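Local coordinates for extracellular solute-binding protein family 1 (Kribbella flavida, PDB 5IXP) that probably captures a solute outside the cell and delivers it to an ABC transporter for uptake, at residues A[96-101]-A[272-277]; A[89-94]-A[107-112]. All blocks are in the same frame, centred on the assembly; numbering follows the deposited sequence.

Contact 1: residues A[96-101]-A[272-277]; sequences VASATT and GSYLTV
Tyr274 reaches from strand 269-276, in the mixed sheet of a periplasmic-binding-protein fold, to the C-terminal end of helix 93-98, where Ser98 and Ala99 receive it. The torsion about its CA-CB bond places CG anti to the carbonyl carbon (chi1 -65°), and from CB the ring projects off the strand toward the helix. The first ring atom to meet this segment is CD2, 3.6 Å from Ala99 CB. Next along the same side, CE2 lies 3.5 Å from that methyl, which sits over one face of the ring. At the tip, OH comes within 3.2 Å of Ser98 CB, an oblique approach through carbon and not through the serine hydroxyl.

The polar end is held mainly from just upstream: Tyr274 OH hydrogen-bonds to Lys95 O, and the Lys95 ammonium makes a cation-pi contact with the ring while also donating to Ser273 O. A water adds a looser link, donating to Tyr274 OH at 3.3 Å and lying 3.2 Å from Ser98 OG, whose hydroxyl also bonds to Trp94 O. Ile66 of helix 66-70 touches both Tyr274 and Ala99, consistent with the burial of these two residues.

The 139 Å² buried between the segments is thus almost entirely one phenol packed on the end of a helix. That end is fastened locally at Val96 O, which is approached from opposite faces of its plane: Ala99 N bonds to it at 3.1 Å, and Thr100 OG1 donates at 2.7 Å from 50° above the plane.

Contact 2: residues A[89-94]-A[107-112]; sequences SRWLDW and IGYGTD. With FMT (formic acid), chain B.
Trp91 meets two neighbours on strand 108-121 of the mixed sheet, Gly110 through its indole N-H and Tyr109 through CH2 of its six-membered ring. It lies in the loop just before helix 93-98, with Leu92 at the N-cap position, so the contact ties this lead-in to the strand. NE1 donates to Gly110 O at 2.8 Å with an N-H...O angle of 154°, the donor somewhat tilted from the carbonyl plane. At the far end of the indole, CH2 approaches Tyr109 CD1 to 3.3 Å. The two six-membered rings are nearly parallel, with planes at 16°, but their centroids are 5.2 Å apart, so they barely overlap. The lack of a side chain at Gly110 probably eases this approach, since a beta carbon there would lie about 3.3 Å from Trp91 NE1.

In the second shell, Arg90 CD rests 3.4 Å above one face of the indole, toward its rim. Beyond CD the chain bends at chi3 (-71°), and the guanidinium meets a formate, probably from the crystallisation liquor, at its edge: NE bonds to O2 at 2.9 Å and NH1 to O1 at 3.0 Å. Its NH2 is held by Ala292 O on helix 284-294, which also touches Tyr109. A phenylalanine in place of Trp91 would probably leave Gly110 O without this donor and open a gap beside Tyr109. The contact thus implies a buried strand carbonyl satisfied by an indole N-H, within otherwise apolar packing, with the charged guanidinium engaged by oxygen acceptors instead.

From the N terminus, the chain first lays down 89-94 and, after Lys95, 96-101; the first leads into helix 93-98, the second carries its last turn and leaves it. After twelve intervening residues, counted from Trp94, 107-112 returns and closes the short loop of contact 2. Contact 1 closes much later, when 272-277 meets 96-101 after 170 intervening residues, so the two closures cross: their segments alternate along the sequence. Their far partners lie on antiparallel neighbours in the sheet, strands 108-121 and 269-276, joined by probable hydrogen bonds such as Leu275 N to Tyr109 O at 2.8 Å. With centres about 7 Å apart, the contacts together tie helix 93-98 and its lead-in to both strands.

Contact 1: residues A[96-101]-A[272-277]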
ATOM      1  N   VAL A  96       1.150  -3.847  12.756  1.00 14.44           N
ATOM      2  CA  VAL A  96       0.446  -4.792  13.621  1.00 16.79           C
ATOM      3  C   VAL A  96      -1.033  -4.448  13.682  1.00 19.81           C
ATOM      4  O   VAL A  96      -1.897  -5.333  13.612  1.00 19.74           O
ATOM      5  CB  VAL A  96       1.064  -4.798  15.033  1.00 21.06           C
ATOM      6  CG1 VAL A  96       0.277  -5.731  15.952  1.00 24.79           C
ATOM      7  CG2 VAL A  96       2.520  -5.185  14.986  1.00 21.71           C
ATOM      8  N   ALA A  97      -1.345  -3.153  13.801  1.00 19.98           N
ATOM      9  CA  ALA A  97      -2.723  -2.724  14.018  1.00 21.09           C
ATOM     10  C   ALA A  97      -3.625  -3.123  12.858  1.00 22.75           C
ATOM     11  O   ALA A  97      -4.796  -3.464  13.065  1.00 23.98           O
ATOM     12  CB  ALA A  97      -2.767  -1.205  14.234  1.00 23.08           C
ATOM     13  N   SER A  98      -3.104  -3.090  11.627  1.00 22.13           N
ATOM     14  CA  SER A  98      -3.941  -3.386  10.468  1.00 21.59           C
ATOM     15  C   SER A  98      -4.375  -4.843  10.417  1.00 22.41           C
ATOM     16  O   SER A  98      -5.330  -5.161   9.700  1.00 25.19           O
ATOM     17  CB  SER A  98      -3.218  -3.020   9.170  1.00 23.65           C
ATOM     18  OG  SER A  98      -2.935  -1.630   9.101  1.00 27.31           O
ATOM     19  N   ALA A  99      -3.701  -5.733  11.149  1.00 20.82           N
ATOM     20  CA  ALA A  99      -4.093  -7.135  11.246  1.00 19.08           C
ATOM     21  C   ALA A  99      -4.638  -7.481  12.628  1.00 20.80           C
ATOM     22  O   ALA A  99      -4.655  -8.659  13.011  1.00 19.14           O
ATOM     23  CB  ALA A  99      -2.912  -8.049  10.896  1.00 20.29           C
ATOM     24  N   THR A 100      -5.084  -6.480  13.384  1.00 22.68           N
ATOM     25  CA  THR A 100      -5.643  -6.672  14.717  1.00 23.07           C
ATOM     26  C   THR A 100      -7.124  -6.325  14.688  1.00 29.21           C
ATOM     27  O   THR A 100      -7.512  -5.288  14.138  1.00 30.10           O
ATOM     28  CB  THR A 100      -4.916  -5.805  15.750  1.00 23.54           C
ATOM     29  OG1 THR A 100      -3.519  -6.087  15.698  1.00 24.69           O
ATOM     30  CG2 THR A 100      -5.425  -6.092  17.168  1.00 22.93           C
ATOM     31  N   THR A 101      -7.942  -7.199  15.268  1.00 29.09           N
ATOM     32  CA  THR A 101      -9.378  -6.988  15.331  1.00 28.67           C
ATOM     33  C   THR A 101      -9.712  -5.920  16.364  1.00 29.50           C
ATOM     34  O   THR A 101      -8.882  -5.526  17.185  1.00 35.93           O
ATOM     35  CB  THR A 101     -10.100  -8.273  15.715  1.00 31.10           C
ATOM     36  OG1 THR A 101      -9.750  -8.616  17.061  1.00 33.71           O
ATOM     37  CG2 THR A 101      -9.705  -9.412  14.772  1.00 31.78           C
ATOM     38  N   GLY A 272       1.625  -4.064   0.826  1.00 13.69           N
ATOM     39  CA  GLY A 272       2.217  -4.945   1.811  1.00 12.20           C
ATOM     40  C   GLY A 272       1.239  -6.027   2.244  1.00 12.88           C
ATOM     41  O   GLY A 272       0.024  -5.928   2.051  1.00 13.15           O
ATOM     42  N   SER A 273       1.775  -7.090   2.836  1.00 11.71           N
ATOM     43  CA  SER A 273       0.963  -8.276   3.072  1.00 11.19           C
ATOM     44  C   SER A 273       1.187  -8.810   4.483  1.00 12.21           C
ATOM     45  O   SER A 273       1.903  -8.219   5.297  1.00 12.12           O
ATOM     46  CB  SER A 273       1.261  -9.363   2.029  1.00 12.58           C
ATOM     47  OG  SER A 273       0.934  -8.911   0.725  1.00 14.65           O
ATOM     48  N   TYR A 274       0.526  -9.938   4.758  1.00 10.06           N
ATOM     49  CA  TYR A 274       0.516 -10.617   6.047  1.00 11.07           C
ATOM     50  C   TYR A 274       0.476 -12.116   5.802  1.00 10.60           C
ATOM     51  O   TYR A 274      -0.053 -12.579   4.789  1.00 10.39           O
ATOM     52  CB  TYR A 274      -0.721 -10.242   6.921  1.00 11.79           C
ATOM     53  CG  TYR A 274      -0.725  -8.805   7.338  1.00 12.23           C
ATOM     54  CD1 TYR A 274      -1.226  -7.826   6.496  1.00 13.06           C
ATOM     55  CD2 TYR A 274      -0.200  -8.423   8.558  1.00 11.52           C
ATOM     56  CE1 TYR A 274      -1.206  -6.502   6.857  1.00 11.22           C
ATOM     57  CE2 TYR A 274      -0.182  -7.079   8.942  1.00 12.76           C
ATOM     58  CZ  TYR A 274      -0.689  -6.133   8.090  1.00 10.86           C
ATOM     59  OH  TYR A 274      -0.670  -4.805   8.441  1.00 15.20           O
ATOM     60  N   LEU A 275       1.046 -12.866   6.732  1.00  9.54           N
ATOM     61  CA  LEU A 275       0.845 -14.307   6.794  1.00  9.08           C
ATOM     62  C   LEU A 275      -0.191 -14.609   7.870  1.00  9.58           C
ATOM     63  O   LEU A 275      -0.092 -14.100   8.994  1.00 10.88           O
ATOM     64  CB  LEU A 275       2.159 -15.038   7.081  1.00  8.36           C
ATOM     65  CG  LEU A 275       3.309 -14.715   6.107  1.00  7.21           C
ATOM     66  CD1 LEU A 275       4.521 -15.581   6.451  1.00  8.72           C
ATOM     67  CD2 LEU A 275       2.889 -14.934   4.663  1.00  8.51           C
ATOM     68  N   THR A 276      -1.194 -15.414   7.519  1.00  9.37           N
ATOM     69  CA  THR A 276      -2.264 -15.783   8.439  1.00 10.06           C
ATOM     70  C   THR A 276      -2.329 -17.299   8.555  1.00 10.00           C
ATOM     71  O   THR A 276      -1.825 -18.028   7.698  1.00 10.86           O
ATOM     72  CB  THR A 276      -3.636 -15.258   7.980  1.00 12.19           C
ATOM     73  OG1 THR A 276      -4.073 -15.981   6.809  1.00 12.02           O
ATOM     74  CG2 THR A 276      -3.575 -13.756   7.686  1.00 12.51           C
ATOM     75  N   VAL A 277      -2.968 -17.772   9.622  1.00  9.82           N
ATOM     76  CA  VAL A 277      -3.100 -19.209   9.864  1.00 10.50           C
ATOM     77  C   VAL A 277      -4.577 -19.520  10.081  1.00 11.38           C
ATOM     78  O   VAL A 277      -5.116 -19.239  11.160  1.00 13.14           O
ATOM     79  CB  VAL A 277      -2.255 -19.667  11.064  1.00 12.26           C
ATOM     80  CG1 VAL A 277      -2.501 -21.170  11.361  1.00 11.28           C
ATOM     81  CG2 VAL A 277      -0.750 -19.375  10.821  1.00 12.15           C
TER
HETATM   82  O   HOH W   1      -0.604  -1.896   6.953  1.00 29.53           O

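Contact 2: residues A[89-94]-A[107-112]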
ATOM      1  N   SER A  89       6.353  -5.940  19.252  1.00 27.83           N
ATOM      2  CA  SER A  89       7.334  -4.860  19.129  1.00 27.01           C
ATOM      3  C   SER A  89       8.328  -5.051  17.985  1.00 24.90           C
ATOM      4  O   SER A  89       9.089  -4.119  17.684  1.00 27.87           O
ATOM      5  CB  SER A  89       8.097  -4.746  20.435  1.00 27.71           C
ATOM      6  OG  SER A  89       8.577  -6.030  20.781  1.00 33.31           O
ATOM      7  N   ARG A  90       8.366  -6.234  17.372  1.00 19.09           N
ATOM      8  CA  ARG A  90       9.191  -6.459  16.188  1.00 16.41           C
ATOM      9  C   ARG A  90       8.770  -5.556  15.037  1.00 17.63           C
ATOM     10  O   ARG A  90       9.616  -5.092  14.263  1.00 15.48           O
ATOM     11  CB  ARG A  90       9.089  -7.942  15.788  1.00 17.52           C
ATOM     12  CG  ARG A  90       9.438  -8.258  14.360  1.00 18.05           C
ATOM     13  CD  ARG A  90       8.870  -9.615  13.924  1.00 18.97           C
ATOM     14  NE  ARG A  90       9.560 -10.743  14.550  1.00 18.88           N
ATOM     15  CZ  ARG A  90       9.329 -12.017  14.248  1.00 15.19           C
ATOM     16  NH1 ARG A  90      10.014 -12.975  14.856  1.00 16.26           N
ATOM     17  NH2 ARG A  90       8.418 -12.331  13.327  1.00 13.90           N
ATOM     18  N   TRP A  91       7.472  -5.292  14.913  1.00 16.49           N
ATOM     19  CA  TRP A  91       6.904  -4.576  13.778  1.00 16.85           C
ATOM     20  C   TRP A  91       6.615  -3.118  14.118  1.00 17.95           C
ATOM     21  O   TRP A  91       6.423  -2.752  15.280  1.00 18.14           O
ATOM     22  CB  TRP A  91       5.598  -5.232  13.328  1.00 15.62           C
ATOM     23  CG  TRP A  91       5.724  -6.556  12.619  1.00 15.07           C
ATOM     24  CD1 TRP A  91       5.968  -6.754  11.287  1.00 14.44           C
ATOM     25  CD2 TRP A  91       5.565  -7.855  13.194  1.00 13.07           C
ATOM     26  NE1 TRP A  91       5.992  -8.101  11.002  1.00 12.46           N
ATOM     27  CE2 TRP A  91       5.739  -8.798  12.155  1.00 12.44           C
ATOM     28  CE3 TRP A  91       5.288  -8.313  14.485  1.00 12.80           C
ATOM     29  CZ2 TRP A  91       5.664 -10.175  12.372  1.00 11.81           C
ATOM     30  CZ3 TRP A  91       5.207  -9.691  14.701  1.00 14.57           C
ATOM     31  CH2 TRP A  91       5.398 -10.603  13.645  1.00 13.83           C
ATOM     32  N   LEU A  92       6.571  -2.290  13.071  1.00 14.54           N
ATOM     33  CA  LEU A  92       5.926  -0.987  13.167  1.00 17.86           C
ATOM     34  C   LEU A  92       4.530  -1.153  13.751  1.00 18.65           C
ATOM     35  O   LEU A  92       3.791  -2.065  13.369  1.00 17.55           O
ATOM     36  CB  LEU A  92       5.841  -0.339  11.781  1.00 17.00           C
ATOM     37  CG  LEU A  92       7.183   0.036  11.157  1.00 14.33           C
ATOM     38  CD1 LEU A  92       7.050   0.186   9.662  1.00 16.78           C
ATOM     39  CD2 LEU A  92       7.719   1.335  11.802  1.00 18.16           C
ATOM     40  N   ASP A  93       4.171  -0.272  14.687  1.00 19.22           N
ATOM     41  CA  ASP A  93       2.896  -0.439  15.383  1.00 19.93           C
ATOM     42  C   ASP A  93       1.713  -0.410  14.414  1.00 20.13           C
ATOM     43  O   ASP A  93       0.758  -1.183  14.568  1.00 21.16           O
ATOM     44  CB  ASP A  93       2.740   0.615  16.486  1.00 26.17           C
ATOM     45  CG  ASP A  93       2.954   2.054  15.995  1.00 33.95           C
ATOM     46  OD1 ASP A  93       2.842   2.972  16.845  1.00 38.69           O
ATOM     47  OD2 ASP A  93       3.238   2.286  14.793  1.00 30.75           O
ATOM     48  N   TRP A  94       1.771   0.443  13.386  1.00 18.66           N
ATOM     49  CA  TRP A  94       0.659   0.497  12.439  1.00 18.95           C
ATOM     50  C   TRP A  94       0.555  -0.773  11.595  1.00 17.34           C
ATOM     51  O   TRP A  94      -0.547  -1.137  11.163  1.00 17.80           O
ATOM     52  CB  TRP A  94       0.772   1.733  11.541  1.00 18.51           C
ATOM     53  CG  TRP A  94       2.055   1.897  10.757  1.00 17.78           C
ATOM     54  CD1 TRP A  94       3.158   2.621  11.127  1.00 19.16           C
ATOM     55  CD2 TRP A  94       2.334   1.388   9.446  1.00 14.81           C
ATOM     56  NE1 TRP A  94       4.115   2.568  10.142  1.00 17.84           N
ATOM     57  CE2 TRP A  94       3.633   1.824   9.096  1.00 16.75           C
ATOM     58  CE3 TRP A  94       1.616   0.602   8.538  1.00 12.70           C
ATOM     59  CZ2 TRP A  94       4.225   1.505   7.882  1.00 15.94           C
ATOM     60  CZ3 TRP A  94       2.205   0.290   7.322  1.00 14.88           C
ATOM     61  CH2 TRP A  94       3.500   0.740   7.006  1.00 16.94           C
ATOM     62  N   ILE A 107      -4.494 -11.573  13.700  1.00 16.68           N
ATOM     63  CA  ILE A 107      -4.684 -12.674  12.764  1.00 15.87           C
ATOM     64  C   ILE A 107      -3.602 -12.744  11.704  1.00 13.92           C
ATOM     65  O   ILE A 107      -3.601 -13.691  10.906  1.00 16.39           O
ATOM     66  CB  ILE A 107      -6.073 -12.627  12.097  1.00 19.21           C
ATOM     67  CG1 ILE A 107      -6.226 -11.394  11.204  1.00 18.28           C
ATOM     68  CG2 ILE A 107      -7.180 -12.693  13.161  1.00 22.93           C
ATOM     69  CD1 ILE A 107      -7.448 -11.493  10.266  1.00 22.38           C
ATOM     70  N   GLY A 108      -2.671 -11.800  11.676  1.00 13.68           N
ATOM     71  CA  GLY A 108      -1.616 -11.828  10.676  1.00 13.38           C
ATOM     72  C   GLY A 108      -0.286 -11.329  11.203  1.00 12.96           C
ATOM     73  O   GLY A 108      -0.219 -10.445  12.062  1.00 14.26           O
ATOM     74  N   TYR A 109       0.781 -11.912  10.658  1.00 12.14           N
ATOM     75  CA  TYR A 109       2.147 -11.443  10.846  1.00 12.35           C
ATOM     76  C   TYR A 109       2.593 -10.686   9.598  1.00 13.31           C
ATOM     77  O   TYR A 109       2.547 -11.232   8.491  1.00 12.89           O
ATOM     78  CB  TYR A 109       3.090 -12.617  11.099  1.00  9.86           C
ATOM     79  CG  TYR A 109       3.007 -13.227  12.480  1.00 11.92           C
ATOM     80  CD1 TYR A 109       2.661 -12.454  13.587  1.00 13.38           C
ATOM     81  CD2 TYR A 109       3.326 -14.567  12.684  1.00 13.87           C
ATOM     82  CE1 TYR A 109       2.624 -12.997  14.866  1.00 13.07           C
ATOM     83  CE2 TYR A 109       3.284 -15.129  13.960  1.00 15.79           C
ATOM     84  CZ  TYR A 109       2.928 -14.341  15.043  1.00 15.63           C
ATOM     85  OH  TYR A 109       2.892 -14.900  16.310  1.00 17.63           O
ATOM     86  N   GLY A 110       3.060  -9.453   9.784  1.00 10.01           N
ATOM     87  CA  GLY A 110       3.313  -8.581   8.646  1.00 12.47           C
ATOM     88  C   GLY A 110       4.563  -8.955   7.857  1.00 11.99           C
ATOM     89  O   GLY A 110       5.627  -9.244   8.419  1.00 11.31           O
ATOM     90  N   THR A 111       4.425  -8.939   6.523  1.00 10.43           N
ATOM     91  CA  THR A 111       5.565  -9.139   5.640  1.00  9.72           C
ATOM     92  C   THR A 111       6.094  -7.773   5.216  1.00 11.11           C
ATOM     93  O   THR A 111       6.630  -7.049   6.059  1.00 14.30           O
ATOM     94  CB  THR A 111       5.195 -10.025   4.439  1.00  9.10           C
ATOM     95  OG1 THR A 111       4.246  -9.359   3.596  1.00  9.97           O
ATOM     96  CG2 THR A 111       4.584 -11.345   4.931  1.00 10.17           C
ATOM     97  N   ASP A 112       5.957  -7.393   3.942  1.00 11.84           N
ATOM     98  CA  ASP A 112       6.544  -6.132   3.500  1.00 12.34           C
ATOM     99  C   ASP A 112       5.540  -4.975   3.630  1.00 13.08           C
ATOM    100  O   ASP A 112       4.389  -5.154   4.046  1.00 13.65           O
ATOM    101  CB  ASP A 112       7.073  -6.264   2.070  1.00 10.77           C
ATOM    102  CG  ASP A 112       5.974  -6.561   1.049  1.00 17.95           C
ATOM    103  OD1 ASP A 112       4.876  -7.009   1.443  1.00 17.95           O
ATOM    104  OD2 ASP A 112       6.216  -6.354  -0.163  1.00 21.84           O
TER
HETATM  105  C   FMT B 501      12.182 -11.163  16.743  1.00 33.96           C
HETATM  106  O1  FMT B 501      12.551 -12.212  16.222  1.00 35.54           O
HETATM  107  O2  FMT B 501      11.953 -10.132  16.116  1.00 33.34           O